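Local coordinates for long form salivary protein D7L1 (Culex quinquefasciatus, PDB 6V4C), which binds and sequesters adenine nucleotides, most tightly ATP and ADP, so blocking platelet aggregation and easing blood feeding by the female mosquito, at residues 170-174 with 249-253; 208-214 with 254-259; 180-185 with 236-240. The contacts are given in a common frame with arbitrary orientation. Numbering follows the deposited sequence.

Contact 1. Residues 170-174 with 249-253. With ZN (zinc ion), chain L.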
# COMPACT_ATOMS: atom_id res chain seq x y z
N ARG A 170 13.03 -0.04 18.23
CA ARG A 170 13.99 0.06 17.13
C ARG A 170 14.98 -1.09 17.15
O ARG A 170 15.33 -1.64 16.10
CB ARG A 170 14.74 1.39 17.24
CG ARG A 170 13.90 2.63 16.95
CD ARG A 170 13.47 2.67 15.50
NE ARG A 170 14.56 2.29 14.61
CZ ARG A 170 14.38 1.86 13.36
NH1 ARG A 170 13.16 1.77 12.86
NH2 ARG A 170 15.43 1.52 12.62
N LYS A 171 15.45 -1.48 18.34
CA LYS A 171 16.54 -2.44 18.47
C LYS A 171 16.06 -3.87 18.28
O LYS A 171 16.73 -4.67 17.61
CB LYS A 171 17.20 -2.26 19.83
CG LYS A 171 18.55 -2.92 20.00
CD LYS A 171 19.19 -2.49 21.32
CE LYS A 171 20.62 -2.99 21.45
NZ LYS A 171 21.34 -2.28 22.55
N HIS A 172 14.92 -4.23 18.86
CA HIS A 172 14.46 -5.61 18.86
C HIS A 172 13.13 -5.83 18.17
O HIS A 172 12.67 -6.97 18.09
CB HIS A 172 14.39 -6.14 20.30
CG HIS A 172 15.61 -5.83 21.12
ND1 HIS A 172 16.81 -6.49 20.96
CD2 HIS A 172 15.81 -4.92 22.10
CE1 HIS A 172 17.69 -6.01 21.81
NE2 HIS A 172 17.12 -5.05 22.51
N GLY A 173 12.48 -4.77 17.67
CA GLY A 173 11.21 -4.93 16.99
C GLY A 173 10.03 -5.27 17.87
O GLY A 173 8.97 -5.63 17.35
N PHE A 174 10.18 -5.19 19.19
CA PHE A 174 9.10 -5.52 20.10
C PHE A 174 9.34 -4.79 21.41
O PHE A 174 10.47 -4.44 21.75
CB PHE A 174 9.00 -7.03 20.33
CG PHE A 174 7.80 -7.44 21.13
CD1 PHE A 174 6.55 -7.52 20.54
CD2 PHE A 174 7.92 -7.75 22.47
CE1 PHE A 174 5.44 -7.89 21.27
CE2 PHE A 174 6.81 -8.13 23.21
CZ PHE A 174 5.57 -8.20 22.61
N GLU A 249 13.50 -13.51 15.94
CA GLU A 249 13.79 -12.09 15.83
C GLU A 249 14.59 -11.76 14.58
O GLU A 249 14.29 -10.78 13.89
CB GLU A 249 14.54 -11.60 17.08
CG GLU A 249 15.01 -10.15 16.98
CD GLU A 249 15.86 -9.74 18.15
OE1 GLU A 249 16.77 -10.50 18.53
OE2 GLU A 249 15.61 -8.65 18.71
N GLN A 250 15.60 -12.58 14.26
CA GLN A 250 16.51 -12.24 13.17
C GLN A 250 15.76 -12.14 11.84
O GLN A 250 15.88 -11.15 11.12
CB GLN A 250 17.63 -13.28 13.10
CG GLN A 250 19.02 -12.68 13.20
CD GLN A 250 19.23 -11.86 14.46
OE1 GLN A 250 19.85 -10.79 14.43
NE2 GLN A 250 18.72 -12.35 15.59
N LEU A 251 14.97 -13.17 11.51
CA LEU A 251 14.24 -13.13 10.25
C LEU A 251 13.14 -12.08 10.28
O LEU A 251 12.93 -11.36 9.30
CB LEU A 251 13.66 -14.51 9.94
CG LEU A 251 12.84 -14.60 8.66
CD1 LEU A 251 13.66 -14.13 7.46
CD2 LEU A 251 12.35 -16.02 8.45
N PHE A 252 12.43 -11.97 11.41
CA PHE A 252 11.34 -11.00 11.53
C PHE A 252 11.84 -9.59 11.28
O PHE A 252 11.23 -8.82 10.53
CB PHE A 252 10.70 -11.12 12.92
CG PHE A 252 9.46 -10.28 13.09
CD1 PHE A 252 8.21 -10.80 12.78
CD2 PHE A 252 9.54 -8.98 13.57
CE1 PHE A 252 7.07 -10.03 12.94
CE2 PHE A 252 8.40 -8.22 13.73
CZ PHE A 252 7.16 -8.74 13.42
N MET A 253 12.96 -9.21 11.91
CA MET A 253 13.49 -7.86 11.74
C MET A 253 14.04 -7.64 10.34
O MET A 253 13.95 -6.53 9.81
CB MET A 253 14.56 -7.56 12.80
CG MET A 253 13.99 -7.46 14.19
SD MET A 253 12.46 -6.51 14.20
CE MET A 253 13.06 -4.87 13.78
ZN ZN L . 17.19 -8.26 19.90

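Contact 2. Residues 208-214 with 254-259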
# COMPACT_ATOMS: atom_id res chain seq x y z
N GLY A 208 6.19 -9.77 2.49
CA GLY A 208 7.38 -9.26 3.16
C GLY A 208 8.51 -10.26 3.20
O GLY A 208 9.68 -9.89 3.07
N LEU A 209 8.19 -11.55 3.37
CA LEU A 209 9.22 -12.58 3.38
C LEU A 209 9.84 -12.77 2.00
O LEU A 209 11.06 -12.88 1.86
CB LEU A 209 8.63 -13.90 3.88
CG LEU A 209 8.43 -14.08 5.38
CD1 LEU A 209 7.49 -15.24 5.63
CD2 LEU A 209 9.77 -14.32 6.06
N HIS A 210 9.00 -12.82 0.97
CA HIS A 210 9.51 -13.00 -0.38
C HIS A 210 10.30 -11.79 -0.85
O HIS A 210 11.21 -11.92 -1.68
CB HIS A 210 8.36 -13.34 -1.34
CG HIS A 210 7.55 -14.52 -0.91
ND1 HIS A 210 6.27 -14.75 -1.35
CD2 HIS A 210 7.85 -15.55 -0.07
CE1 HIS A 210 5.80 -15.86 -0.80
NE2 HIS A 210 6.74 -16.36 -0.03
N ALA A 211 9.99 -10.60 -0.32
CA ALA A 211 10.73 -9.40 -0.70
C ALA A 211 12.20 -9.48 -0.28
O ALA A 211 13.07 -8.94 -0.97
CB ALA A 211 10.07 -8.16 -0.10
N VAL A 212 12.49 -10.14 0.83
CA VAL A 212 13.86 -10.34 1.28
C VAL A 212 14.43 -11.68 0.82
O VAL A 212 15.41 -12.17 1.38
CB VAL A 212 14.03 -10.13 2.79
CG1 VAL A 212 13.63 -8.72 3.17
CG2 VAL A 212 13.20 -11.16 3.57
N ASN A 213 13.82 -12.30 -0.20
CA ASN A 213 14.32 -13.52 -0.84
C ASN A 213 14.25 -14.74 0.07
O ASN A 213 15.00 -15.70 -0.11
CB ASN A 213 15.71 -13.33 -1.44
CG ASN A 213 15.75 -12.22 -2.48
OD1 ASN A 213 14.79 -12.01 -3.22
ND2 ASN A 213 16.86 -11.50 -2.53
N GLU A 214 13.35 -14.73 1.05
CA GLU A 214 13.07 -15.92 1.85
C GLU A 214 12.00 -16.75 1.13
O GLU A 214 11.16 -16.21 0.41
CB GLU A 214 12.55 -15.51 3.23
CG GLU A 214 12.63 -16.59 4.29
CD GLU A 214 14.04 -16.80 4.80
OE1 GLU A 214 14.28 -17.81 5.49
OE2 GLU A 214 14.92 -15.95 4.52
N LYS A 254 14.63 -8.67 9.74
CA LYS A 254 15.05 -8.56 8.35
C LYS A 254 13.87 -8.23 7.44
O LYS A 254 13.99 -7.40 6.53
CB LYS A 254 15.72 -9.86 7.91
CG LYS A 254 16.25 -9.85 6.49
CD LYS A 254 16.82 -11.21 6.11
CE LYS A 254 17.27 -11.25 4.66
NZ LYS A 254 17.84 -12.57 4.29
N VAL A 255 12.72 -8.87 7.68
CA VAL A 255 11.51 -8.56 6.91
C VAL A 255 11.04 -7.14 7.21
O VAL A 255 10.77 -6.35 6.29
CB VAL A 255 10.41 -9.59 7.21
CG1 VAL A 255 9.08 -9.12 6.63
CG2 VAL A 255 10.79 -10.95 6.66
N LEU A 256 10.94 -6.79 8.49
CA LEU A 256 10.39 -5.50 8.88
C LEU A 256 11.27 -4.35 8.43
O LEU A 256 10.76 -3.31 7.99
CB LEU A 256 10.17 -5.46 10.39
CG LEU A 256 8.73 -5.16 10.81
CD1 LEU A 256 7.79 -6.24 10.29
CD2 LEU A 256 8.64 -5.04 12.32
N ASP A 257 12.59 -4.49 8.55
CA ASP A 257 13.49 -3.42 8.13
C ASP A 257 13.28 -3.09 6.66
O ASP A 257 13.26 -1.91 6.28
CB ASP A 257 14.95 -3.81 8.37
CG ASP A 257 15.33 -3.78 9.83
OD1 ASP A 257 14.67 -3.07 10.62
OD2 ASP A 257 16.31 -4.47 10.20
N TYR A 258 13.13 -4.11 5.81
CA TYR A 258 12.95 -3.85 4.39
C TYR A 258 11.57 -3.26 4.10
O TYR A 258 11.44 -2.36 3.26
CB TYR A 258 13.18 -5.13 3.59
CG TYR A 258 13.37 -4.92 2.11
CD1 TYR A 258 14.12 -3.86 1.63
CD2 TYR A 258 12.80 -5.80 1.20
CE1 TYR A 258 14.29 -3.67 0.27
CE2 TYR A 258 12.97 -5.62 -0.16
CZ TYR A 258 13.71 -4.56 -0.62
OH TYR A 258 13.88 -4.38 -1.97
N ILE A 259 10.53 -3.75 4.78
CA ILE A 259 9.22 -3.10 4.71
C ILE A 259 9.34 -1.62 5.06
O ILE A 259 8.81 -0.76 4.36
CB ILE A 259 8.20 -3.82 5.61
CG1 ILE A 259 7.83 -5.19 5.03
CG2 ILE A 259 6.97 -2.96 5.80
CD1 ILE A 259 7.00 -6.06 5.97
O HOH W 1 10.22 -7.22 3.56

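Contact 3. Residues 180-185 with 236-240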
# COMPACT_ATOMS: atom_id res chain seq x y z
N PHE A 180 3.06 -0.06 23.25
CA PHE A 180 3.30 -0.88 22.07
C PHE A 180 2.02 -1.50 21.52
O PHE A 180 2.00 -1.90 20.35
CB PHE A 180 4.34 -1.97 22.36
CG PHE A 180 4.84 -2.67 21.13
CD1 PHE A 180 5.77 -2.05 20.30
CD2 PHE A 180 4.38 -3.93 20.79
CE1 PHE A 180 6.23 -2.69 19.16
CE2 PHE A 180 4.83 -4.57 19.64
CZ PHE A 180 5.76 -3.95 18.83
N ILE A 181 0.96 -1.59 22.32
CA ILE A 181 -0.31 -2.07 21.79
C ILE A 181 -0.85 -1.10 20.75
O ILE A 181 -1.28 -1.51 19.66
CB ILE A 181 -1.31 -2.32 22.94
CG1 ILE A 181 -0.82 -3.49 23.81
CG2 ILE A 181 -2.69 -2.62 22.38
CD1 ILE A 181 -1.75 -3.83 24.95
N LYS A 182 -0.81 0.20 21.04
CA LYS A 182 -1.25 1.19 20.07
C LYS A 182 -0.29 1.26 18.88
O LYS A 182 -0.73 1.40 17.73
CB LYS A 182 -1.34 2.57 20.71
CG LYS A 182 -2.38 2.71 21.81
CD LYS A 182 -2.40 4.15 22.32
CE LYS A 182 -3.12 4.29 23.64
NZ LYS A 182 -2.97 5.67 24.18
N HIS A 183 1.01 1.16 19.15
CA HIS A 183 2.00 1.31 18.08
C HIS A 183 1.94 0.15 17.10
O HIS A 183 1.94 0.35 15.88
CB HIS A 183 3.40 1.45 18.69
CG HIS A 183 4.47 1.70 17.68
ND1 HIS A 183 5.47 0.79 17.41
CD2 HIS A 183 4.70 2.76 16.87
CE1 HIS A 183 6.27 1.28 16.48
NE2 HIS A 183 5.83 2.47 16.13
N SER A 184 1.88 -1.08 17.62
CA SER A 184 1.82 -2.25 16.74
C SER A 184 0.48 -2.34 16.01
O SER A 184 0.42 -2.87 14.90
CB SER A 184 2.14 -3.53 17.50
OG SER A 184 1.29 -3.69 18.62
N ASN A 185 -0.59 -1.83 16.61
CA ASN A 185 -1.84 -1.72 15.87
C ASN A 185 -1.69 -0.77 14.68
O ASN A 185 -2.16 -1.06 13.57
CB ASN A 185 -2.97 -1.26 16.79
CG ASN A 185 -4.29 -1.06 16.06
OD1 ASN A 185 -4.93 -2.03 15.66
ND2 ASN A 185 -4.69 0.19 15.88
N ALA A 236 -3.76 -6.76 17.16
CA ALA A 236 -2.59 -6.65 16.29
C ALA A 236 -1.32 -7.01 17.04
O ALA A 236 -0.47 -7.74 16.52
CB ALA A 236 -2.50 -5.24 15.71
N ARG A 237 -1.16 -6.50 18.27
CA ARG A 237 0.02 -6.80 19.06
C ARG A 237 0.21 -8.30 19.23
O ARG A 237 1.33 -8.81 19.08
CB ARG A 237 -0.08 -6.11 20.42
CG ARG A 237 1.23 -6.01 21.22
CD ARG A 237 1.52 -7.27 22.04
NE ARG A 237 0.36 -7.72 22.81
CZ ARG A 237 0.11 -7.35 24.07
NH1 ARG A 237 0.94 -6.54 24.70
NH2 ARG A 237 -0.97 -7.81 24.69
N ASP A 238 -0.87 -9.02 19.52
CA ASP A 238 -0.76 -10.45 19.79
C ASP A 238 -0.38 -11.23 18.54
O ASP A 238 0.48 -12.11 18.59
CB ASP A 238 -2.07 -10.97 20.39
CG ASP A 238 -2.39 -10.33 21.73
OD1 ASP A 238 -1.45 -9.90 22.44
OD2 ASP A 238 -3.59 -10.26 22.08
N TYR A 239 -1.01 -10.91 17.40
CA TYR A 239 -0.63 -11.57 16.16
C TYR A 239 0.78 -11.18 15.74
O TYR A 239 1.55 -12.02 15.26
CB TYR A 239 -1.64 -11.24 15.06
CG TYR A 239 -2.92 -12.05 15.14
CD1 TYR A 239 -2.92 -13.41 14.87
CD2 TYR A 239 -4.12 -11.44 15.49
CE1 TYR A 239 -4.09 -14.15 14.93
CE2 TYR A 239 -5.30 -12.18 15.56
CZ TYR A 239 -5.27 -13.53 15.28
OH TYR A 239 -6.43 -14.27 15.35
N TYR A 240 1.13 -9.90 15.91
CA TYR A 240 2.49 -9.44 15.66
C TYR A 240 3.49 -10.27 16.45
O TYR A 240 4.49 -10.75 15.90
CB TYR A 240 2.57 -7.96 16.05
CG TYR A 240 3.88 -7.25 15.84
CD1 TYR A 240 4.94 -7.42 16.72
CD2 TYR A 240 4.04 -6.35 14.79
CE1 TYR A 240 6.13 -6.75 16.54
CE2 TYR A 240 5.23 -5.67 14.61
CZ TYR A 240 6.27 -5.88 15.49
OH TYR A 240 7.46 -5.21 15.32
O HOH W 2 -2.52 -4.16 19.35
O HOH W 3 -5.48 -4.41 17.10

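Contact 1. Residues 170-174 with 249-253
A zinc ion joins the C-terminal end of one helix to the first turn of another, a two-residue site on this chain: ND1 of His172 binds it at 2.1 Å, OE2 of Glu249 at 2.0 Å. The CA-to-CB bond of Glu249 points toward 170-174, and chi1 and chi2, both t, extend the chain to the metal, while His172, whose CB leaves sideways, uses an m rotamer to swing its ring out to it. The two ligand atoms, His172 ND1 and Glu249 OE2, stand 3.3 Å apart because they share the ion, not a proton.

One helical turn further on, Met253 folds back with all three chi angles in m, which lays its SD 3.4 Å from CA of Gly173. That approach needs a bare backbone: a CB on residue 173 would run into the sulphur. Gly173 also has positive phi (72°), as it leaves the helix just after His172. Phe252, t at chi1, comes up more loosely, with CE2 4.5 Å from Gly173 O.

In the helical second half of this PBP/GOBP-family protein, the contact links the end of helix 164-172 to the start of helix 249-263. Helix 235-247 flanks both: hydroxyls of Tyr244 and Tyr240 hydrogen-bond to the carbonyls of His172 and Gly173, and Phe252 packs on Ile243. Arg170 forms salt bridges to Glu260, further along helix 249-263, and to Asp290 of helix 279-292.

Contact 2. Residues 208-214 with 254-259
Val212, next to the Schellman residue Asn213 at the close of its helix, is the centre of this buried contact, losing 86 Å² to the other segment. Its CG1 sits 3.6 Å from the carbonyl oxygen of Lys254 and 3.6 Å from CD2 of Tyr258, and its CG2 is 3.9 Å from CG2 of Val255. The valine therefore fits against one turn of the partner helix, where Lys254 and Tyr258 are four residues apart. The long chain of Lys254, all four chi angles t, runs alongside, its CE 3.9 Å from CB of Val212.

Val255 gives up 67 Å². Its CG2 meets CD2 of Leu209 at 3.6 Å, and its CG1 lies 3.7 Å from C of Gly208; a CB on residue 208 would clash with Val255 CG1. With no side chain on Gly208, the backbones come close, CA of Gly208 to CA of Val255 being 5.6 Å, and one water spans them, donating to Gly208 O (2.8 Å) and Val255 O (2.9 Å).

Tyr258 buries 55 Å², its CD2 being 3.8 Å from CB of Ala211. The Schellman motif, with Asn213 as C' residue, pairs Glu214 N with Leu209 O and Asn213 N with His210 O.

The contact packs the end of helix 202-211 on the middle of helix 249-263, within the helical second half of this PBP/GOBP-family protein. Tyr277 meets Tyr258 edge-to-face and also touches Val212, while helix 279-292 reaches Tyr258 and Asp257 through Met282.

Contact 3. Residues 180-185 with 236-240
This is a steep helix-on-helix crossing between helix 179-190 and helix 235-247, both in the second PBP/GOBP region of the chain. The axes of the two short segments pass 8.6 Å apart at 77°. Small residues permit the approach: CB of Ala236 lies 3.6 Å from CA of Asn185, and Ser184 OG is 3.3 Å from CB of Arg237. That hydroxyl donates to Phe180 O one turn back (2.6 Å), so its polar need is met within its own helix.

Both helices belong to the all-helical PBP/GOBP (odorant-binding-protein) fold. On the aromatic side of the contact, Phe180 directs its edge at the face of Tyr240, with centroids 5.4 Å apart and planes at 75°; the Tyr240 hydroxyl goes on to Gly173 O.

Arg237 buries 87 Å². Its guanidinium, tied to Asp238 by a salt bridge (NE to OD1, 2.9 Å), has CG1 of Ile181 over one face, NH1 being 3.6 Å from that carbon. Two waters bridge the segments: one links the backbone atoms Ile181 O and Arg237 N, 2.9 Å from each; the other lies 2.8 Å from Asn185 OD1, which also accepts from Arg189 NE, and 2.9 Å from Ala236 N.

In the fold
Contacts 1 and 2 share helix 249-263, their centres about 12 Å apart; Leu251 of contact 1 packs on Leu209 and Glu214 of contact 2. Contact 3 lies about 14 Å, centre to centre, from contact 1 and about 19 Å from contact 2. Along the chain both its segments fall between those of contact 1, whereas the segments of contact 2 alternate with those of both others. Phe174 of contact 1 packs on Phe180 of contact 3, and Tyr240 of contact 3 reaches Phe252 of contact 1 and also Leu256, in the 254-259 segment. Five helices are thereby tied together in the C-terminal half, beside rather than inside the ADP pocket: the nearest atoms of ADP and the Ile259 side chain are about 11 Å apart.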